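PDB 4QOM: catalase from Bacillus pumilus, which catalyses the breakdown of hydrogen peroxide to water and oxygen as a haem-dependent, tetrameric catalase. Local coordinates for the interface of chains A and B and the interface of chains A and C. Residues are numbered along the deposited sequence; one frame, centred on the assembly and turned at random. Chains: chain A/B/C, Catalase.

Contacts 1 and 2 are largely equivalent patches at two-fold-related places of the A–B interface, about 68 Å apart between the centres of their C-alpha atoms. A:Lys331 and A:Gln414 meet B:Thr25, B:His28 and B:Arg29 in contact 1, and the same residues recur with chains exchanged in contact 2. In each, the N-terminal arm of one subunit lies against the start of helix 331-348 and the 411-416 segment of the other. Contact 3 sits about 38 Å from each, on the A–C interface. Helix 331-348 joins both surfaces, A:Lys331 at its start facing chain B and A:Leu348 at its end facing chain C, consistent with a closely interlocked tetramer.

Contact 1: the interface of chains A and B. Residues chain A 331, 414-416; chain B 22, 25, 28-29.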
# COMPACT_ATOMS: atom_id res chain seq x y z
N LYS A 331 8.95 6.08 -30.27
CA LYS A 331 8.45 6.92 -29.22
C LYS A 331 7.49 6.07 -28.34
O LYS A 331 7.20 6.48 -27.21
CB LYS A 331 7.67 8.10 -29.76
CG LYS A 331 8.55 9.09 -30.55
CD LYS A 331 7.75 10.32 -30.95
CE LYS A 331 8.47 11.12 -32.03
NZ LYS A 331 7.62 12.30 -32.35
N GLN A 414 6.15 16.78 -31.78
CA GLN A 414 5.79 16.76 -33.19
C GLN A 414 5.77 15.33 -33.74
O GLN A 414 6.67 14.56 -33.46
CB GLN A 414 6.86 17.57 -33.90
CG GLN A 414 6.62 17.92 -35.36
CD GLN A 414 7.86 18.61 -35.90
OE1 GLN A 414 8.58 19.30 -35.15
NE2 GLN A 414 8.17 18.38 -37.17
N LYS A 415 4.80 15.05 -34.58
CA LYS A 415 4.67 13.75 -35.16
C LYS A 415 5.88 13.45 -36.00
O LYS A 415 6.45 14.36 -36.64
CB LYS A 415 3.42 13.67 -36.03
CG LYS A 415 3.10 12.27 -36.54
CD LYS A 415 2.01 12.32 -37.60
CE LYS A 415 0.67 12.71 -37.02
NZ LYS A 415 -0.31 12.47 -38.11
N ILE A 416 6.27 12.19 -36.04
CA ILE A 416 7.32 11.79 -36.98
C ILE A 416 7.01 12.19 -38.42
O ILE A 416 5.81 12.29 -38.85
CB ILE A 416 7.54 10.25 -37.00
CG1 ILE A 416 6.27 9.52 -37.34
CG2 ILE A 416 8.16 9.77 -35.69
CD1 ILE A 416 6.50 8.08 -37.69
N ASN B 22 1.67 14.15 -28.76
CA ASN B 22 3.07 13.88 -28.94
C ASN B 22 3.82 13.99 -27.66
O ASN B 22 3.73 15.03 -26.98
CB ASN B 22 3.67 14.86 -29.99
CG ASN B 22 2.94 14.82 -31.31
OD1 ASN B 22 2.91 13.78 -31.99
ND2 ASN B 22 2.18 15.86 -31.57
N THR B 25 10.46 15.18 -27.46
CA THR B 25 11.51 14.37 -28.01
C THR B 25 12.58 15.23 -28.66
O THR B 25 12.42 16.44 -28.83
CB THR B 25 10.92 13.40 -29.09
OG1 THR B 25 10.34 14.15 -30.17
CG2 THR B 25 9.95 12.42 -28.52
N HIS B 28 11.71 15.53 -34.27
CA HIS B 28 10.50 14.84 -34.54
C HIS B 28 10.63 13.31 -34.45
O HIS B 28 9.60 12.65 -34.35
CB HIS B 28 9.91 15.25 -35.90
CG HIS B 28 10.83 14.99 -37.05
ND1 HIS B 28 11.46 16.00 -37.74
CD2 HIS B 28 11.27 13.82 -37.58
CE1 HIS B 28 12.23 15.47 -38.67
NE2 HIS B 28 12.15 14.15 -38.58
N ARG B 29 11.83 12.76 -34.55
CA ARG B 29 11.96 11.31 -34.50
C ARG B 29 12.94 10.80 -33.43
O ARG B 29 13.35 9.62 -33.45
CB ARG B 29 12.25 10.69 -35.87
CG ARG B 29 13.57 11.05 -36.52
CD ARG B 29 13.65 10.32 -37.88
NE ARG B 29 15.02 10.27 -38.42
CZ ARG B 29 15.96 9.41 -38.04
NH1 ARG B 29 15.70 8.52 -37.08
NH2 ARG B 29 17.15 9.43 -38.63
O HOH W 1 7.74 14.48 -30.50
O HOH W 2 4.66 11.76 -31.72
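The N-terminal arm of chain B, with short strand 25-26 and the loops on either side of it, meets the start of helix 331-348 and the loop 414-416 of chain A. A:Lys331 reaches across with its chain extended beyond CG, and its ammonium NZ gives a hydrogen bond of 2.8 Å to the backbone carbonyl O of B:His28. The donor stands 41° above the carbonyl plane rather than on a lone pair. Along the way the lysine methylenes cross B:Thr25 at about a right angle, A:Lys331 CD lying 3.9 Å from methyl CG2 of B:Thr25. NZ also meets two waters: water 1 links it to the B:Thr25 hydroxyl and to both backbone N and O of A:Gln414, and water 2 leads to the amide oxygen of B:Asn22, 2.7 Å from OD1. The ammonium is thus held by carbonyl and water together. At A:Gln414, the side-chain amide lies against CB of B:His28, its plane turned 54° from the imidazole. Beside the lysine-bound carbonyl, methyl CG2 of A:Ile416 comes within 3.5 Å of B:His28 O.

Contact 2: the interface of chains A and B. Residues chain A 23, 25, 28-30; chain B 329, 331, 412, 414.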
# COMPACT_ATOMS: atom_id res chain seq x y z
N SER A 23 -13.65 -22.27 16.08
CA SER A 23 -13.43 -20.98 16.74
C SER A 23 -13.55 -21.09 18.26
O SER A 23 -14.19 -22.02 18.77
CB SER A 23 -14.43 -19.95 16.18
OG SER A 23 -14.11 -19.64 14.82
N THR A 25 -15.12 -19.94 21.69
CA THR A 25 -16.47 -19.36 21.94
C THR A 25 -16.86 -19.53 23.37
O THR A 25 -16.21 -20.30 24.14
CB THR A 25 -17.50 -20.04 20.98
OG1 THR A 25 -17.54 -21.46 21.27
CG2 THR A 25 -17.17 -19.82 19.52
N HIS A 28 -20.23 -24.11 23.75
CA HIS A 28 -20.24 -24.76 22.45
C HIS A 28 -21.06 -24.00 21.40
O HIS A 28 -20.83 -24.20 20.22
CB HIS A 28 -20.78 -26.22 22.54
CG HIS A 28 -22.21 -26.31 22.98
ND1 HIS A 28 -23.28 -26.13 22.10
CD2 HIS A 28 -22.76 -26.52 24.20
CE1 HIS A 28 -24.41 -26.22 22.78
NE2 HIS A 28 -24.13 -26.46 24.05
N ARG A 29 -21.98 -23.15 21.84
CA ARG A 29 -22.78 -22.39 20.90
C ARG A 29 -22.78 -20.85 21.10
O ARG A 29 -23.62 -20.15 20.49
CB ARG A 29 -24.21 -22.94 20.80
CG ARG A 29 -25.06 -22.76 22.03
CD ARG A 29 -26.47 -23.17 21.76
NE ARG A 29 -27.01 -22.60 20.53
CZ ARG A 29 -27.46 -21.35 20.36
NH1 ARG A 29 -27.41 -20.44 21.34
NH2 ARG A 29 -27.93 -21.00 19.15
N GLY A 30 -21.84 -20.32 21.85
CA GLY A 30 -21.89 -18.93 22.22
C GLY A 30 -21.09 -18.11 21.25
O GLY A 30 -20.56 -18.64 20.29
N GLU B 329 -25.33 -15.53 17.67
CA GLU B 329 -24.16 -16.36 18.06
C GLU B 329 -23.65 -17.33 16.98
O GLU B 329 -22.57 -17.96 17.20
CB GLU B 329 -24.55 -17.14 19.36
CG GLU B 329 -25.88 -17.88 19.22
CD GLU B 329 -27.13 -17.09 19.70
OE1 GLU B 329 -27.94 -17.76 20.35
OE2 GLU B 329 -27.34 -15.84 19.44
N LYS B 331 -21.52 -18.99 14.57
CA LYS B 331 -20.08 -18.89 14.64
C LYS B 331 -19.50 -18.52 13.24
O LYS B 331 -18.40 -17.97 13.14
CB LYS B 331 -19.42 -20.16 15.01
CG LYS B 331 -19.82 -20.64 16.40
CD LYS B 331 -19.06 -21.87 16.75
CE LYS B 331 -19.68 -22.58 17.98
NZ LYS B 331 -18.82 -23.77 18.28
N VAL B 412 -14.23 -22.34 25.06
CA VAL B 412 -14.00 -23.61 24.45
C VAL B 412 -13.78 -23.48 22.91
O VAL B 412 -14.27 -22.57 22.29
CB VAL B 412 -15.10 -24.61 24.78
CG1 VAL B 412 -15.26 -24.74 26.27
CG2 VAL B 412 -16.41 -24.25 24.06
N GLN B 414 -15.25 -26.07 20.35
CA GLN B 414 -16.07 -27.26 20.28
C GLN B 414 -17.23 -27.08 19.33
O GLN B 414 -17.91 -26.06 19.38
CB GLN B 414 -16.59 -27.52 21.71
CG GLN B 414 -17.30 -28.83 22.00
CD GLN B 414 -17.89 -28.78 23.41
OE1 GLN B 414 -17.34 -28.11 24.30
NE2 GLN B 414 -19.04 -29.41 23.59
O HOH W 3 -16.39 -23.34 19.67
O HOH W 4 -16.09 -17.29 14.72
O HOH W 5 -19.82 -17.67 17.85
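CG of A:Arg29 lies between its backbone N and carbonyl carbon (chi1 68°), and a bend at chi3 (-48°) turns the guanidinium towards B:Glu329, whose own chain bends at chi2 (-93°) to meet it. A:Arg29 NH1 and B:Glu329 OE1 form a salt bridge of 2.9 Å. OE1 lies at the guanidinium edge, nearly in its plane, and accepts through its anti lone pair; the two flat groups are steeply inclined to each other, and NH2 adds a weak bond to the same oxygen. Earlier in the arm, A:Thr25 and B:Val412 pair as an antiparallel beta bridge, with a hydrogen bond of 2.8 Å from A:Thr25 N to B:Val412 O. The return bond, B:Val412 N to A:Thr25 O, measures 3.0 Å. Between bridge and salt bridge, B:Lys331 extends its chain across methyl CG2 of A:Thr25 and hydrogen-bonds through NZ to A:His28 O at 2.8 Å, from above the carbonyl plane. Water 3 gathers this ammonium, the A:Thr25 hydroxyl, A:Ser23 O and the backbone N and O of B:Gln414, so that one water links polar groups of both chains. Water 4 joins hydroxyl OG of A:Ser23 to B:Lys331 O. Water 5 lies 2.7 Å from A:Gly30 O and also meets B:Glu329 O.

Contact 3: the interface of chains A and C. Residues chain A 348, 351-352, 354-355, 373, 375; chain C 313, 373, 375.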
# COMPACT_ATOMS: atom_id res chain seq x y z
N LEU A 348 3.45 -4.67 -7.17
CA LEU A 348 4.23 -5.74 -6.51
C LEU A 348 5.03 -5.29 -5.29
O LEU A 348 5.41 -6.16 -4.48
CB LEU A 348 5.20 -6.41 -7.50
CG LEU A 348 4.49 -7.08 -8.64
CD1 LEU A 348 5.49 -7.34 -9.78
CD2 LEU A 348 3.79 -8.36 -8.24
N ASN A 351 10.35 -3.53 -3.75
CA ASN A 351 11.33 -4.63 -3.82
C ASN A 351 10.95 -5.79 -4.73
O ASN A 351 11.38 -6.91 -4.52
CB ASN A 351 11.69 -5.05 -2.38
CG ASN A 351 12.59 -4.03 -1.71
OD1 ASN A 351 13.50 -3.51 -2.32
ND2 ASN A 351 12.24 -3.63 -0.48
N TYR A 352 10.06 -5.55 -5.70
CA TYR A 352 9.60 -6.60 -6.60
C TYR A 352 10.71 -7.40 -7.27
O TYR A 352 10.47 -8.53 -7.65
CB TYR A 352 8.57 -6.08 -7.61
CG TYR A 352 9.26 -5.28 -8.74
CD1 TYR A 352 9.51 -3.94 -8.62
CD2 TYR A 352 9.49 -5.91 -9.92
CE1 TYR A 352 10.10 -3.23 -9.68
CE2 TYR A 352 10.06 -5.23 -10.99
CZ TYR A 352 10.36 -3.91 -10.86
OH TYR A 352 10.96 -3.23 -11.93
N ARG A 354 13.23 -8.67 -6.04
CA ARG A 354 13.68 -9.70 -5.16
C ARG A 354 12.71 -10.89 -5.09
O ARG A 354 13.02 -11.94 -4.52
CB ARG A 354 13.83 -9.14 -3.73
CG ARG A 354 14.82 -7.99 -3.63
CD ARG A 354 16.21 -8.49 -3.94
NE ARG A 354 17.26 -7.53 -3.63
CZ ARG A 354 18.56 -7.75 -3.80
NH1 ARG A 354 18.99 -8.91 -4.25
NH2 ARG A 354 19.42 -6.79 -3.51
N ILE A 355 11.54 -10.77 -5.73
CA ILE A 355 10.68 -11.90 -5.90
C ILE A 355 11.36 -12.94 -6.79
O ILE A 355 11.90 -12.57 -7.80
CB ILE A 355 9.34 -11.47 -6.53
CG1 ILE A 355 8.57 -10.51 -5.61
CG2 ILE A 355 8.48 -12.68 -6.87
CD1 ILE A 355 7.41 -9.81 -6.26
N MET A 373 8.96 -4.72 2.85
CA MET A 373 9.30 -6.12 2.75
C MET A 373 10.73 -6.36 2.34
O MET A 373 11.03 -7.04 1.34
CB MET A 373 8.27 -6.91 1.89
CG MET A 373 6.86 -7.08 2.52
SD MET A 373 6.88 -8.23 3.90
CE MET A 373 7.44 -9.71 3.07
N THR A 375 13.59 -8.44 2.79
CA THR A 375 13.75 -9.82 3.24
C THR A 375 15.19 -10.37 3.01
O THR A 375 15.44 -11.56 3.30
CB THR A 375 12.76 -10.76 2.51
OG1 THR A 375 13.01 -10.67 1.11
CG2 THR A 375 11.32 -10.35 2.79
N GLN C 313 11.84 -3.08 11.17
CA GLN C 313 10.84 -4.00 10.71
C GLN C 313 10.43 -5.00 11.75
O GLN C 313 9.64 -5.87 11.46
CB GLN C 313 11.32 -4.75 9.51
CG GLN C 313 11.26 -3.95 8.22
CD GLN C 313 11.58 -4.75 6.93
OE1 GLN C 313 10.84 -4.64 5.94
NE2 GLN C 313 12.58 -5.60 6.97
N MET C 373 4.37 -9.37 -1.95
CA MET C 373 5.75 -9.80 -1.74
C MET C 373 5.83 -11.20 -1.18
O MET C 373 6.47 -11.44 -0.12
CB MET C 373 6.51 -8.80 -0.87
CG MET C 373 6.81 -7.46 -1.56
SD MET C 373 8.09 -7.58 -2.85
CE MET C 373 9.47 -8.19 -1.86
N THR C 375 7.82 -14.23 -1.30
CA THR C 375 9.22 -14.50 -1.65
C THR C 375 9.64 -15.94 -1.32
O THR C 375 10.79 -16.29 -1.53
CB THR C 375 10.17 -13.52 -0.91
OG1 THR C 375 9.96 -13.65 0.49
CG2 THR C 375 9.88 -12.07 -1.30
O HOH W 6 3.88 -8.59 -4.58
O HOH W 7 8.05 -4.05 5.38
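This is a homotypic, two-fold interface that joins two subunits of the catalase tetramer: the 373-375 loops of chains A and C meet near the two-fold axis, and that of C also packs on the helix end and 351-355 segment of A. In this patch the contact is made largely by methionine side chains and bridging waters. C:Met373 is the main intruder, with 89 Å² of its surface hidden. Its CG stands beside the backbone N (chi1 -70°), and further bends at chi2 and chi3 curl the thioether into the groove between the end of helix 331-348 and the 351-355 segment. There C:Met373 SD lies 3.4 Å from the carbonyl O of A:Leu348. The same sulfur is 4.0 Å from CG1 of A:Ile355. Terminal methyl CE of C:Met373 rests 3.9 Å from CB of A:Asn351. A:Met373 and C:Met373 slide past each other in opposite directions, with their CB atoms 3.8 Å apart. A:Thr375 and C:Thr375 come near each other obliquely, OG1 of A:Thr375 4.2 Å from CG2 of C:Thr375. Water 6 joins C:Met373 N to A:Leu348 O, and water 7 links A:Met373 N to the side-chain amide oxygen of C:Gln313, lying 2.9 Å from C:Gln313 OE1. C:Met373 thus sets its sulfur against chain A while A:Met373 packs along it, and the site likely helps to keep chains A and C in register within the tetramer.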